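Local coordinates for oxidoreductase (Listeria innocua, PDB 3E18), which binds NAD and is probably an NAD-dependent dehydrogenase of the Gfo/Idh/MocA family, although its substrate is not known, at residues V189-K194 / F218-T223; L181-L186 / Y329-L334; V193-A198 / N345-S350; G144-L149 / W239-T244. All blocks are in the same frame, centred on the assembly; numbering follows the deposited sequence.

Contact 1: residues V189-K194 / F218-T223; sequences VDSNVK and FENGIT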
loop_
_atom_site.group_PDB
_atom_site.type_symbol
_atom_site.label_atom_id
_atom_site.label_comp_id
_atom_site.label_asym_id
_atom_site.label_seq_id
_atom_site.Cartn_x
_atom_site.Cartn_y
_atom_site.Cartn_z
ATOM N N VAL A 189 -15.315 11.721 0.381
ATOM C CA VAL A 189 -14.653 12.434 1.473
ATOM C C VAL A 189 -14.960 13.921 1.358
ATOM O O VAL A 189 -14.776 14.508 0.297
ATOM C CB VAL A 189 -13.124 12.165 1.446
ATOM C CG1 VAL A 189 -12.419 12.873 2.609
ATOM C CG2 VAL A 189 -12.850 10.656 1.497
ATOM N N ASP A 190 -15.448 14.523 2.435
ATOM C CA ASP A 190 -15.758 15.953 2.443
ATOM C C ASP A 190 -14.607 16.698 3.091
ATOM O O ASP A 190 -14.716 17.214 4.217
ATOM C CB ASP A 190 -17.095 16.227 3.156
ATOM C CG ASP A 190 -17.476 17.709 3.171
ATOM O OD1 ASP A 190 -17.192 18.436 2.188
ATOM O OD2 ASP A 190 -18.055 18.147 4.190
ATOM N N SER A 191 -13.494 16.741 2.361
ATOM C CA SER A 191 -12.256 17.345 2.833
ATOM C C SER A 191 -11.343 17.616 1.642
ATOM O O SER A 191 -11.368 16.893 0.641
ATOM C CB SER A 191 -11.550 16.421 3.831
ATOM O OG SER A 191 -10.508 17.107 4.503
ATOM N N ASN A 192 -10.545 18.669 1.759
ATOM C CA ASN A 192 -9.585 19.035 0.730
ATOM C C ASN A 192 -8.377 18.120 0.787
ATOM O O ASN A 192 -7.976 17.698 1.867
ATOM C CB ASN A 192 -9.115 20.477 0.937
ATOM C CG ASN A 192 -10.167 21.507 0.548
ATOM O OD1 ASN A 192 -11.100 21.219 -0.206
ATOM N ND2 ASN A 192 -10.001 22.729 1.052
ATOM N N VAL A 193 -7.802 17.819 -0.376
ATOM C CA VAL A 193 -6.550 17.066 -0.450
ATOM C C VAL A 193 -5.411 17.932 0.087
ATOM O O VAL A 193 -5.262 19.080 -0.321
ATOM C CB VAL A 193 -6.251 16.601 -1.893
ATOM C CG1 VAL A 193 -4.868 15.967 -1.997
ATOM C CG2 VAL A 193 -7.306 15.618 -2.351
ATOM N N LYS A 194 -4.646 17.375 1.025
ATOM C CA LYS A 194 -3.472 18.011 1.603
ATOM C C LYS A 194 -2.204 17.621 0.842
ATOM O O LYS A 194 -1.378 18.480 0.536
ATOM C CB LYS A 194 -3.336 17.626 3.076
ATOM C CG LYS A 194 -2.363 18.503 3.857
ATOM C CD LYS A 194 -1.641 17.725 4.951
ATOM C CE LYS A 194 -2.342 17.827 6.289
ATOM N NZ LYS A 194 -2.163 19.174 6.907
ATOM N N PHE A 218 -5.794 13.812 3.300
ATOM C CA PHE A 218 -6.771 14.908 3.325
ATOM C C PHE A 218 -6.482 15.803 4.505
ATOM O O PHE A 218 -5.793 15.385 5.407
ATOM C CB PHE A 218 -8.190 14.356 3.423
ATOM C CG PHE A 218 -8.619 13.631 2.177
ATOM C CD1 PHE A 218 -9.209 14.334 1.134
ATOM C CD2 PHE A 218 -8.388 12.280 2.031
ATOM C CE1 PHE A 218 -9.584 13.710 -0.038
ATOM C CE2 PHE A 218 -8.762 11.626 0.859
ATOM C CZ PHE A 218 -9.365 12.350 -0.185
ATOM N N GLU A 219 -7.038 17.013 4.499
ATOM C CA GLU A 219 -6.833 17.973 5.601
ATOM C C GLU A 219 -7.372 17.466 6.943
ATOM O O GLU A 219 -6.869 17.848 8.005
ATOM C CB GLU A 219 -7.461 19.336 5.253
ATOM C CG GLU A 219 -6.909 20.023 3.997
ATOM C CD GLU A 219 -5.566 20.736 4.200
ATOM O OE1 GLU A 219 -5.088 20.861 5.353
ATOM O OE2 GLU A 219 -4.986 21.188 3.187
ATOM N N ASN A 220 -8.395 16.609 6.894
ATOM C CA ASN A 220 -8.961 16.002 8.104
ATOM C C ASN A 220 -8.261 14.718 8.598
ATOM O O ASN A 220 -8.742 14.060 9.519
ATOM C CB ASN A 220 -10.469 15.771 7.945
ATOM C CG ASN A 220 -10.803 14.645 6.974
ATOM O OD1 ASN A 220 -9.933 14.082 6.309
ATOM N ND2 ASN A 220 -12.082 14.319 6.891
ATOM N N GLY A 221 -7.146 14.356 7.973
ATOM C CA GLY A 221 -6.330 13.254 8.473
ATOM C C GLY A 221 -6.615 11.937 7.770
ATOM O O GLY A 221 -5.888 10.971 7.972
ATOM N N ILE A 222 -7.672 11.896 6.969
ATOM C CA ILE A 222 -8.025 10.673 6.216
ATOM C C ILE A 222 -6.959 10.372 5.184
ATOM O O ILE A 222 -6.428 11.283 4.538
ATOM C CB ILE A 222 -9.423 10.781 5.588
ATOM C CG1 ILE A 222 -10.483 10.736 6.689
ATOM C CG2 ILE A 222 -9.688 9.657 4.522
ATOM C CD1 ILE A 222 -11.902 10.901 6.187
ATOM N N THR A 223 -6.628 9.089 5.021
ATOM C CA THR A 223 -5.619 8.720 4.062
ATOM C C THR A 223 -6.229 7.715 3.077
ATOM O O THR A 223 -7.234 7.062 3.366
ATOM C CB THR A 223 -4.300 8.175 4.720
ATOM O OG1 THR A 223 -4.585 6.999 5.485
ATOM C CG2 THR A 223 -3.634 9.231 5.630
#

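Contact 2: residues L181-L186 / Y329-L334; sequences LLDQLL and YQVLKL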
loop_
_atom_site.group_PDB
_atom_site.type_symbol
_atom_site.label_atom_id
_atom_site.label_comp_id
_atom_site.label_asym_id
_atom_site.label_seq_id
_atom_site.Cartn_x
_atom_site.Cartn_y
_atom_site.Cartn_z
ATOM N N LEU A 181 -11.766 6.195 -9.985
ATOM C CA LEU A 181 -11.469 5.859 -8.589
ATOM C C LEU A 181 -11.241 7.106 -7.767
ATOM O O LEU A 181 -11.631 7.171 -6.600
ATOM C CB LEU A 181 -10.257 4.947 -8.494
ATOM C CG LEU A 181 -10.357 3.636 -9.276
ATOM C CD1 LEU A 181 -9.140 2.819 -8.972
ATOM C CD2 LEU A 181 -11.602 2.890 -8.846
ATOM N N LEU A 182 -10.624 8.106 -8.381
ATOM C CA LEU A 182 -10.328 9.353 -7.667
ATOM C C LEU A 182 -11.590 10.183 -7.473
ATOM O O LEU A 182 -11.734 10.931 -6.475
ATOM C CB LEU A 182 -9.296 10.167 -8.441
ATOM C CG LEU A 182 -7.891 9.562 -8.569
ATOM C CD1 LEU A 182 -7.123 10.312 -9.615
ATOM C CD2 LEU A 182 -7.124 9.499 -7.248
ATOM N N ASP A 183 -12.480 10.084 -8.457
ATOM C CA ASP A 183 -13.779 10.761 -8.398
ATOM C C ASP A 183 -14.674 10.170 -7.303
ATOM O O ASP A 183 -15.262 10.923 -6.512
ATOM C CB ASP A 183 -14.477 10.743 -9.756
ATOM C CG ASP A 183 -15.844 11.366 -9.697
ATOM O OD1 ASP A 183 -15.943 12.607 -9.525
ATOM O OD2 ASP A 183 -16.814 10.592 -9.770
ATOM N N GLN A 184 -14.747 8.837 -7.247
ATOM C CA GLN A 184 -15.362 8.120 -6.106
ATOM C C GLN A 184 -14.843 8.642 -4.776
ATOM O O GLN A 184 -15.618 9.019 -3.897
ATOM C CB GLN A 184 -15.071 6.627 -6.194
ATOM C CG GLN A 184 -16.017 5.872 -7.149
ATOM C CD GLN A 184 -15.663 4.396 -7.301
ATOM O OE1 GLN A 184 -14.645 3.917 -6.799
ATOM N NE2 GLN A 184 -16.520 3.668 -7.990
ATOM N N LEU A 185 -13.526 8.706 -4.649
ATOM C CA LEU A 185 -12.903 9.097 -3.375
ATOM C C LEU A 185 -13.228 10.524 -2.963
ATOM O O LEU A 185 -13.514 10.809 -1.780
ATOM C CB LEU A 185 -11.379 8.938 -3.486
ATOM C CG LEU A 185 -10.520 9.371 -2.293
ATOM C CD1 LEU A 185 -10.712 8.450 -1.087
ATOM C CD2 LEU A 185 -9.064 9.424 -2.718
ATOM N N LEU A 186 -13.146 11.431 -3.926
ATOM C CA LEU A 186 -13.371 12.858 -3.652
ATOM C C LEU A 186 -14.864 13.175 -3.469
ATOM O O LEU A 186 -15.251 14.104 -2.738
ATOM C CB LEU A 186 -12.726 13.704 -4.758
ATOM C CG LEU A 186 -11.408 14.414 -4.406
ATOM C CD1 LEU A 186 -10.415 13.498 -3.707
ATOM C CD2 LEU A 186 -10.769 15.082 -5.622
ATOM N N TYR A 329 -13.596 19.260 -11.534
ATOM C CA TYR A 329 -12.427 20.149 -11.518
ATOM C C TYR A 329 -11.375 19.724 -10.485
ATOM O O TYR A 329 -10.186 19.627 -10.814
ATOM C CB TYR A 329 -12.862 21.605 -11.262
ATOM C CG TYR A 329 -11.714 22.592 -11.131
ATOM C CD1 TYR A 329 -10.910 22.898 -12.228
ATOM C CD2 TYR A 329 -11.432 23.214 -9.908
ATOM C CE1 TYR A 329 -9.844 23.790 -12.119
ATOM C CE2 TYR A 329 -10.370 24.125 -9.787
ATOM C CZ TYR A 329 -9.584 24.401 -10.898
ATOM O OH TYR A 329 -8.532 25.276 -10.812
ATOM N N GLN A 330 -11.817 19.476 -9.253
ATOM C CA GLN A 330 -10.912 19.044 -8.177
ATOM C C GLN A 330 -10.268 17.698 -8.475
ATOM O O GLN A 330 -9.099 17.486 -8.161
ATOM C CB GLN A 330 -11.614 19.015 -6.830
ATOM C CG GLN A 330 -12.107 20.377 -6.344
ATOM C CD GLN A 330 -10.986 21.387 -6.081
ATOM O OE1 GLN A 330 -9.864 21.025 -5.714
ATOM N NE2 GLN A 330 -11.297 22.665 -6.259
ATOM N N VAL A 331 -11.023 16.806 -9.110
ATOM C CA VAL A 331 -10.444 15.546 -9.599
ATOM C C VAL A 331 -9.345 15.818 -10.622
ATOM O O VAL A 331 -8.261 15.259 -10.518
ATOM C CB VAL A 331 -11.516 14.612 -10.159
ATOM C CG1 VAL A 331 -10.886 13.362 -10.791
ATOM C CG2 VAL A 331 -12.476 14.209 -9.048
ATOM N N LEU A 332 -9.599 16.708 -11.587
ATOM C CA LEU A 332 -8.598 16.979 -12.624
ATOM C C LEU A 332 -7.336 17.617 -12.049
ATOM O O LEU A 332 -6.240 17.302 -12.488
ATOM C CB LEU A 332 -9.173 17.833 -13.772
ATOM C CG LEU A 332 -10.276 17.238 -14.657
ATOM C CD1 LEU A 332 -10.822 18.327 -15.575
ATOM C CD2 LEU A 332 -9.809 16.066 -15.489
ATOM N N LYS A 333 -7.505 18.472 -11.043
ATOM C CA LYS A 333 -6.387 19.030 -10.299
ATOM C C LYS A 333 -5.615 17.938 -9.547
ATOM O O LYS A 333 -4.392 18.017 -9.424
ATOM C CB LYS A 333 -6.889 20.067 -9.299
ATOM C CG LYS A 333 -7.090 21.463 -9.858
ATOM C CD LYS A 333 -7.457 22.438 -8.742
ATOM C CE LYS A 333 -6.238 23.006 -8.006
ATOM N NZ LYS A 333 -5.406 23.918 -8.859
ATOM N N LEU A 334 -6.331 16.919 -9.064
ATOM C CA LEU A 334 -5.699 15.788 -8.377
ATOM C C LEU A 334 -4.889 14.935 -9.352
ATOM O O LEU A 334 -3.779 14.514 -9.035
ATOM C CB LEU A 334 -6.741 14.935 -7.620
ATOM C CG LEU A 334 -6.298 13.697 -6.819
ATOM C CD1 LEU A 334 -5.155 14.025 -5.892
ATOM C CD2 LEU A 334 -7.452 13.134 -6.004
#

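Contact 3: residues V193-A198 / N345-S350; sequences VKSVSA and NRTVHS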
loop_
_atom_site.group_PDB
_atom_site.type_symbol
_atom_site.label_atom_id
_atom_site.label_comp_id
_atom_site.label_asym_id
_atom_site.label_seq_id
_atom_site.Cartn_x
_atom_site.Cartn_y
_atom_site.Cartn_z
ATOM N N VAL A 193 -7.802 17.819 -0.376
ATOM C CA VAL A 193 -6.550 17.066 -0.450
ATOM C C VAL A 193 -5.411 17.932 0.087
ATOM O O VAL A 193 -5.262 19.080 -0.321
ATOM C CB VAL A 193 -6.251 16.601 -1.893
ATOM C CG1 VAL A 193 -4.868 15.967 -1.997
ATOM C CG2 VAL A 193 -7.306 15.618 -2.351
ATOM N N LYS A 194 -4.646 17.375 1.025
ATOM C CA LYS A 194 -3.472 18.011 1.603
ATOM C C LYS A 194 -2.204 17.621 0.842
ATOM O O LYS A 194 -1.378 18.480 0.536
ATOM C CB LYS A 194 -3.336 17.626 3.076
ATOM C CG LYS A 194 -2.363 18.503 3.857
ATOM C CD LYS A 194 -1.641 17.725 4.951
ATOM C CE LYS A 194 -2.342 17.827 6.289
ATOM N NZ LYS A 194 -2.163 19.174 6.907
ATOM N N SER A 195 -2.043 16.333 0.531
ATOM C CA SER A 195 -0.831 15.887 -0.152
ATOM C C SER A 195 -1.050 14.650 -1.010
ATOM O O SER A 195 -1.991 13.890 -0.784
ATOM C CB SER A 195 0.281 15.625 0.868
ATOM O OG SER A 195 -0.019 14.508 1.699
ATOM N N VAL A 196 -0.169 14.460 -1.993
ATOM C CA VAL A 196 -0.235 13.327 -2.938
ATOM C C VAL A 196 1.183 12.882 -3.265
ATOM O O VAL A 196 2.023 13.715 -3.620
ATOM C CB VAL A 196 -0.845 13.755 -4.309
ATOM C CG1 VAL A 196 -1.161 12.539 -5.173
ATOM C CG2 VAL A 196 -2.057 14.615 -4.138
ATOM N N SER A 197 1.452 11.579 -3.183
ATOM C CA SER A 197 2.673 11.034 -3.749
ATOM C C SER A 197 2.163 9.977 -4.720
ATOM O O SER A 197 1.069 9.473 -4.542
ATOM C CB SER A 197 3.533 10.394 -2.663
ATOM O OG SER A 197 2.908 9.276 -2.061
ATOM N N ALA A 198 2.931 9.679 -5.743
ATOM C CA ALA A 198 2.489 8.707 -6.761
ATOM C C ALA A 198 3.662 8.132 -7.478
ATOM O O ALA A 198 4.737 8.732 -7.527
ATOM C CB ALA A 198 1.534 9.373 -7.784
ATOM N N ASN A 345 9.228 12.725 -8.628
ATOM C CA ASN A 345 9.462 11.816 -7.471
ATOM C C ASN A 345 9.425 12.569 -6.141
ATOM O O ASN A 345 10.331 12.477 -5.317
ATOM C CB ASN A 345 10.771 11.032 -7.649
ATOM C CG ASN A 345 10.900 9.840 -6.703
ATOM O OD1 ASN A 345 9.926 9.363 -6.099
ATOM N ND2 ASN A 345 12.118 9.353 -6.576
ATOM N N ARG A 346 8.378 13.364 -5.972
ATOM C CA ARG A 346 8.201 14.153 -4.782
ATOM C C ARG A 346 6.768 14.012 -4.299
ATOM O O ARG A 346 5.928 13.425 -4.988
ATOM C CB ARG A 346 8.506 15.614 -5.078
ATOM C CG ARG A 346 10.000 15.943 -5.149
ATOM C CD ARG A 346 10.215 17.429 -4.890
ATOM N NE ARG A 346 11.627 17.795 -4.762
ATOM C CZ ARG A 346 12.307 17.810 -3.615
ATOM N NH1 ARG A 346 11.723 17.451 -2.476
ATOM N NH2 ARG A 346 13.581 18.181 -3.609
ATOM N N THR A 347 6.518 14.513 -3.095
ATOM C CA THR A 347 5.179 14.569 -2.537
ATOM C C THR A 347 4.665 15.987 -2.757
ATOM O O THR A 347 5.264 16.961 -2.295
ATOM C CB THR A 347 5.154 14.217 -1.031
ATOM O OG1 THR A 347 5.738 12.930 -0.835
ATOM C CG2 THR A 347 3.709 14.187 -0.511
ATOM N N VAL A 348 3.551 16.084 -3.462
ATOM C CA VAL A 348 2.983 17.361 -3.876
ATOM C C VAL A 348 2.010 17.831 -2.809
ATOM O O VAL A 348 1.127 17.091 -2.424
ATOM C CB VAL A 348 2.292 17.192 -5.251
ATOM C CG1 VAL A 348 1.366 18.362 -5.582
ATOM C CG2 VAL A 348 3.341 17.025 -6.332
ATOM N N HIS A 349 2.185 19.057 -2.320
ATOM C CA HIS A 349 1.289 19.627 -1.317
ATOM C C HIS A 349 0.313 20.656 -1.899
ATOM O O HIS A 349 0.693 21.453 -2.757
ATOM C CB HIS A 349 2.106 20.225 -0.177
ATOM C CG HIS A 349 3.063 19.251 0.429
ATOM N ND1 HIS A 349 4.376 19.146 0.024
ATOM C CD2 HIS A 349 2.886 18.307 1.382
ATOM C CE1 HIS A 349 4.972 18.191 0.716
ATOM N NE2 HIS A 349 4.092 17.670 1.550
ATOM N N SER A 350 -0.924 20.634 -1.388
ATOM C CA SER A 350 -2.128 21.237 -2.016
ATOM C C SER A 350 -2.495 20.512 -3.317
ATOM O O SER A 350 -3.658 20.523 -3.757
ATOM C CB SER A 350 -1.994 22.751 -2.247
ATOM O OG SER A 350 -1.538 23.399 -1.069
HETATM O O HOH W 1 5.630 10.930 -5.792
HETATM O O HOH W 2 7.458 9.138 -7.384
#

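Contact 4: residues G144-L149 / W239-T244; sequences GEMFHL and WYVKGT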
loop_
_atom_site.group_PDB
_atom_site.type_symbol
_atom_site.label_atom_id
_atom_site.label_comp_id
_atom_site.label_asym_id
_atom_site.label_seq_id
_atom_site.Cartn_x
_atom_site.Cartn_y
_atom_site.Cartn_z
ATOM N N GLY A 144 -17.086 2.298 12.562
ATOM C CA GLY A 144 -16.737 3.548 13.249
ATOM C C GLY A 144 -16.413 4.623 12.225
ATOM O O GLY A 144 -16.959 4.624 11.114
ATOM N N GLU A 145 -15.508 5.528 12.592
ATOM C CA GLU A 145 -15.003 6.560 11.689
ATOM C C GLU A 145 -13.980 5.961 10.741
ATOM O O GLU A 145 -12.902 5.531 11.176
ATOM C CB GLU A 145 -14.364 7.695 12.496
ATOM C CG GLU A 145 -15.351 8.371 13.432
ATOM C CD GLU A 145 -14.790 9.608 14.112
ATOM O OE1 GLU A 145 -13.579 9.630 14.435
ATOM O OE2 GLU A 145 -15.572 10.559 14.336
ATOM N N MET A 146 -14.329 5.913 9.455
ATOM C CA MET A 146 -13.455 5.361 8.420
ATOM C C MET A 146 -12.350 6.380 8.184
ATOM O O MET A 146 -12.639 7.520 7.818
ATOM C CB MET A 146 -14.245 5.105 7.128
ATOM C CG MET A 146 -13.564 4.190 6.119
ATOM S SD MET A 146 -14.587 3.853 4.677
ATOM C CE MET A 146 -15.867 2.836 5.396
ATOM N N PHE A 147 -11.098 5.986 8.417
ATOM C CA PHE A 147 -9.970 6.930 8.324
ATOM C C PHE A 147 -8.946 6.551 7.259
ATOM O O PHE A 147 -8.035 7.314 6.970
ATOM C CB PHE A 147 -9.298 7.164 9.700
ATOM C CG PHE A 147 -8.648 5.923 10.314
ATOM C CD1 PHE A 147 -7.385 5.493 9.911
ATOM C CD2 PHE A 147 -9.293 5.214 11.324
ATOM C CE1 PHE A 147 -6.792 4.359 10.476
ATOM C CE2 PHE A 147 -8.706 4.097 11.903
ATOM C CZ PHE A 147 -7.459 3.658 11.472
ATOM N N HIS A 148 -9.092 5.374 6.656
ATOM C CA HIS A 148 -8.135 4.953 5.667
ATOM C C HIS A 148 -8.835 4.048 4.658
ATOM O O HIS A 148 -9.507 3.116 5.058
ATOM C CB HIS A 148 -6.946 4.225 6.314
ATOM C CG HIS A 148 -5.952 3.713 5.316
ATOM N ND1 HIS A 148 -5.069 4.537 4.653
ATOM C CD2 HIS A 148 -5.738 2.465 4.832
ATOM C CE1 HIS A 148 -4.346 3.821 3.812
ATOM N NE2 HIS A 148 -4.730 2.559 3.901
ATOM N N LEU A 149 -8.704 4.361 3.367
ATOM C CA LEU A 149 -9.390 3.584 2.304
ATOM C C LEU A 149 -8.431 3.128 1.240
ATOM O O LEU A 149 -7.614 3.897 0.766
ATOM C CB LEU A 149 -10.485 4.428 1.625
ATOM C CG LEU A 149 -11.652 4.960 2.463
ATOM C CD1 LEU A 149 -11.316 6.289 3.170
ATOM C CD2 LEU A 149 -12.857 5.132 1.561
ATOM N N TRP A 239 -11.693 -3.327 -2.507
ATOM C CA TRP A 239 -11.746 -2.335 -1.399
ATOM C C TRP A 239 -11.139 -2.928 -0.135
ATOM O O TRP A 239 -11.337 -4.103 0.157
ATOM C CB TRP A 239 -13.194 -1.947 -1.116
ATOM C CG TRP A 239 -13.824 -1.054 -2.181
ATOM C CD1 TRP A 239 -14.648 -1.440 -3.202
ATOM C CD2 TRP A 239 -13.678 0.357 -2.293
ATOM N NE1 TRP A 239 -15.024 -0.348 -3.957
ATOM C CE2 TRP A 239 -14.445 0.770 -3.410
ATOM C CE3 TRP A 239 -12.984 1.323 -1.546
ATOM C CZ2 TRP A 239 -14.528 2.108 -3.807
ATOM C CZ3 TRP A 239 -13.056 2.646 -1.942
ATOM C CH2 TRP A 239 -13.819 3.032 -3.062
ATOM N N TYR A 240 -10.383 -2.124 0.608
ATOM C CA TYR A 240 -9.897 -2.528 1.912
ATOM C C TYR A 240 -9.942 -1.252 2.725
ATOM O O TYR A 240 -9.260 -0.284 2.403
ATOM C CB TYR A 240 -8.474 -3.095 1.841
ATOM C CG TYR A 240 -7.871 -3.477 3.198
ATOM C CD1 TYR A 240 -8.193 -4.692 3.824
ATOM C CD2 TYR A 240 -6.982 -2.620 3.846
ATOM C CE1 TYR A 240 -7.635 -5.039 5.066
ATOM C CE2 TYR A 240 -6.417 -2.957 5.083
ATOM C CZ TYR A 240 -6.754 -4.159 5.690
ATOM O OH TYR A 240 -6.185 -4.481 6.905
ATOM N N VAL A 241 -10.784 -1.238 3.745
ATOM C CA VAL A 241 -11.061 0.016 4.462
ATOM C C VAL A 241 -10.896 -0.151 5.962
ATOM O O VAL A 241 -11.216 -1.184 6.505
ATOM C CB VAL A 241 -12.477 0.592 4.106
ATOM C CG1 VAL A 241 -12.534 1.059 2.627
ATOM C CG2 VAL A 241 -13.596 -0.433 4.373
ATOM N N LYS A 242 -10.415 0.891 6.639
ATOM C CA LYS A 242 -10.104 0.792 8.048
ATOM C C LYS A 242 -10.780 1.921 8.782
ATOM O O LYS A 242 -10.776 3.052 8.307
ATOM C CB LYS A 242 -8.589 0.915 8.277
ATOM C CG LYS A 242 -7.758 -0.252 7.741
ATOM C CD LYS A 242 -6.263 -0.051 8.047
ATOM C CE LYS A 242 -5.947 -0.371 9.506
ATOM N NZ LYS A 242 -4.626 0.219 9.873
ATOM N N GLY A 243 -11.348 1.602 9.939
ATOM C CA GLY A 243 -12.005 2.574 10.787
ATOM C C GLY A 243 -11.647 2.354 12.233
ATOM O O GLY A 243 -11.009 1.358 12.566
ATOM N N THR A 244 -12.050 3.289 13.092
ATOM C CA THR A 244 -11.802 3.205 14.536
ATOM C C THR A 244 -12.450 1.979 15.216
ATOM O O THR A 244 -12.046 1.578 16.303
ATOM C CB THR A 244 -12.279 4.483 15.243
ATOM O OG1 THR A 244 -13.664 4.695 14.942
ATOM C CG2 THR A 244 -11.484 5.680 14.767
#

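Contact 1: residues V189-K194 / F218-T223
Val189 and Phe218 reach toward each other tip to tip where a beta hairpin, strands 211-218 and 223-229 joined by a type I turn from Phe218 to Gly221, meets the loop leading out of helix 173-188. CG1 of Val189 stands over the centre of the Phe218 ring, 3.8 Å from its centroid and 9° off the ring normal, a clear CH-pi contact. That methyl lies anti to the backbone N (chi1 -178°), and it also touches CD1 of Ile222 at 4.1 Å, so one methyl meets residues at both ends of the turn region. Round the rest of the ring, the carbonyl O of Ser191 comes in at the edge, 3.4 Å from CD1 of Phe218, while CG2 of Val193 approaches CE1 obliquely.

Polar bonds then fasten the turn through two successive amides. Glu219 N donates to Asn192 O at 2.9 Å, and Asn220 N donates to Ser191 OG at 3.2 Å in a more bent bond. Lys194 and Glu219 cross at about a right angle at the surface, their charges forming a long salt bridge of 3.7 Å from NZ of Lys194 to OE1 of Glu219.

Further out, Leu185 and Leu186 of helix 173-188 pack against Phe218, tying the hairpin to the helical layer. The turn is also braced from within: Asn220 makes an Asx turn, its OD1 accepting from Ile222 N at 3.2 Å, with the donor 44° out of the plane of the amide carbonyl.

Contact 2: residues L181-L186 / Y329-L334
The carboxylate of Asp183 is the flat group that meets Val331 here, with OD1 3.8 Å from CG2 of Val331 and the two side chains crossing at about a right angle. Its charge is answered outside the pair of helices, by a salt bridge from OD1 to Arg126. The other flat group, the Tyr329 ring, is turned from the interface and carries CG of its own helix neighbour Lys333 over one face, offset toward the rim.

The rest of the side-chain packing is largely aliphatic. Val331 holds CG1 anti to its backbone N (chi1 174°), and CG2, beside that N, comes within 3.7 Å of the Asp183 CA and 3.9 Å of CD2 of Leu186. One turn on, CD2 of Leu334 lies between two leucines, 3.9 Å from CD2 of Leu182 and 3.8 Å from CD1 of Leu186, crossing both side chains obliquely. No hydrogen bond spans the contact.

The segment axes approach to 9.6 Å, with N-to-C directions 124° apart. Leu182 and Leu185 also rest on Ile216, so this is the layered packing of helices on a sheet found in the C-terminal alpha/beta domain of Gfo/Idh/MocA proteins.

Contact 3: residues V193-A198 / N345-S350
Val196 O accepts the shortest firm bond of this pairing, from Val348 N at 2.8 Å, and CA of Thr347 adds a CA-H...O contact to the same oxygen at 3.4 Å. The bond is returned by Val196 N to Val348 O at 3.0 Å, making Val196 and Val348 a hydrogen-bonded pair of an antiparallel sheet. Strand 348-349, near the C-terminal end of the model, thereby becomes the outermost strand of the large mixed sheet within this chain. Ser350 N extends the pairing to Lys194 O at 2.9 Å. On the far side of strand 193-201, Lys194 and Ser195 both face Thr217 in a classic beta bulge.

In the non-hydrogen-bonded pair Ser195-His349, the serine CB lies obliquely 3.8 Å from CD2 of the imidazole. CG of His349, anti to the carbonyl carbon (chi1 -55°), sets the ring beside that CB, and NE2 of His349 is hydrogen-bonded to Asn345 O of the second subunit. Thr347 OG1 likewise bonds to Thr347 OG1 of the second subunit, and Ser195 OG to Asn345 ND2 of that chain; this edge is therefore part of the dimer interface.

Where direct pairing stops, a water takes over: Ala198 N donates to it at 3.0 Å, and it lies 2.6 Å from Arg346 O.

Contact 4: residues G144-L149 / W239-T244
Met146 crosses Val241 obliquely, and each of its side-chain atoms meets something on the partner strand. CB lies 4.2 Å from Lys242 O; CG, anti to the backbone N (chi1 -164°), comes to 3.7 Å from the same oxygen. SD then reaches 3.9 Å from CB of Val241, and the chain bends at chi3 (-69°), bringing CE to 4.1 Å from CG2 of Val241. Leu149 meets Val241 too, its CG against CG1, and Met137 and Phe138 of helix 129-140 pack on the methionine.

Strands 146-154 and 239-243 are antiparallel neighbours in the large mixed sheet of the C-terminal domain, and a classic beta bulge interrupts their register: Phe147 and His148 both face Lys242. Lys242 O consequently takes two amides, Phe147 N at 3.0 Å and His148 N in a weak bond. Past the bulge the pairing becomes regular again, with Lys242 N donating to His148 O at 2.9 Å. Lys242 O also lies over one face of the Phe147 ring, offset toward the rim, and Thr244 N is near the ring plane at an edge.

The lysine chain passes CD obliquely by the His148 imidazole before NZ hydrogen-bonds to Thr231 OG1 of the second subunit; ND1 of that imidazole bonds to Thr223. Beyond the strand end, Thr244 grips Glu145 twice: its N donates to Glu145 O, and its OG1 accepts from Glu145 N at 3.1 Å.

Contacts 1, 3 and 4 all reach the large mixed sheet, and contact 2 lies in the helical layer that packs on it. Contacts 1 and 3 share Val193 and Lys194, their centres about 12 Å apart. CG2 of Val193 lies 4.0 Å from CD1 of Leu186, and CD1 of Leu334 3.6 Å from CG2 of Val196, so contact 2 touches both. Thr223 N probably bonds to Phe147 O at 3.0 Å, linking contacts 1 and 4. Contacts 3 and 4 do not touch, yet both reach the second subunit. Contact 2 comes nearest the cofactor: the Asp183 side chain is about 10 Å from the bound NAD.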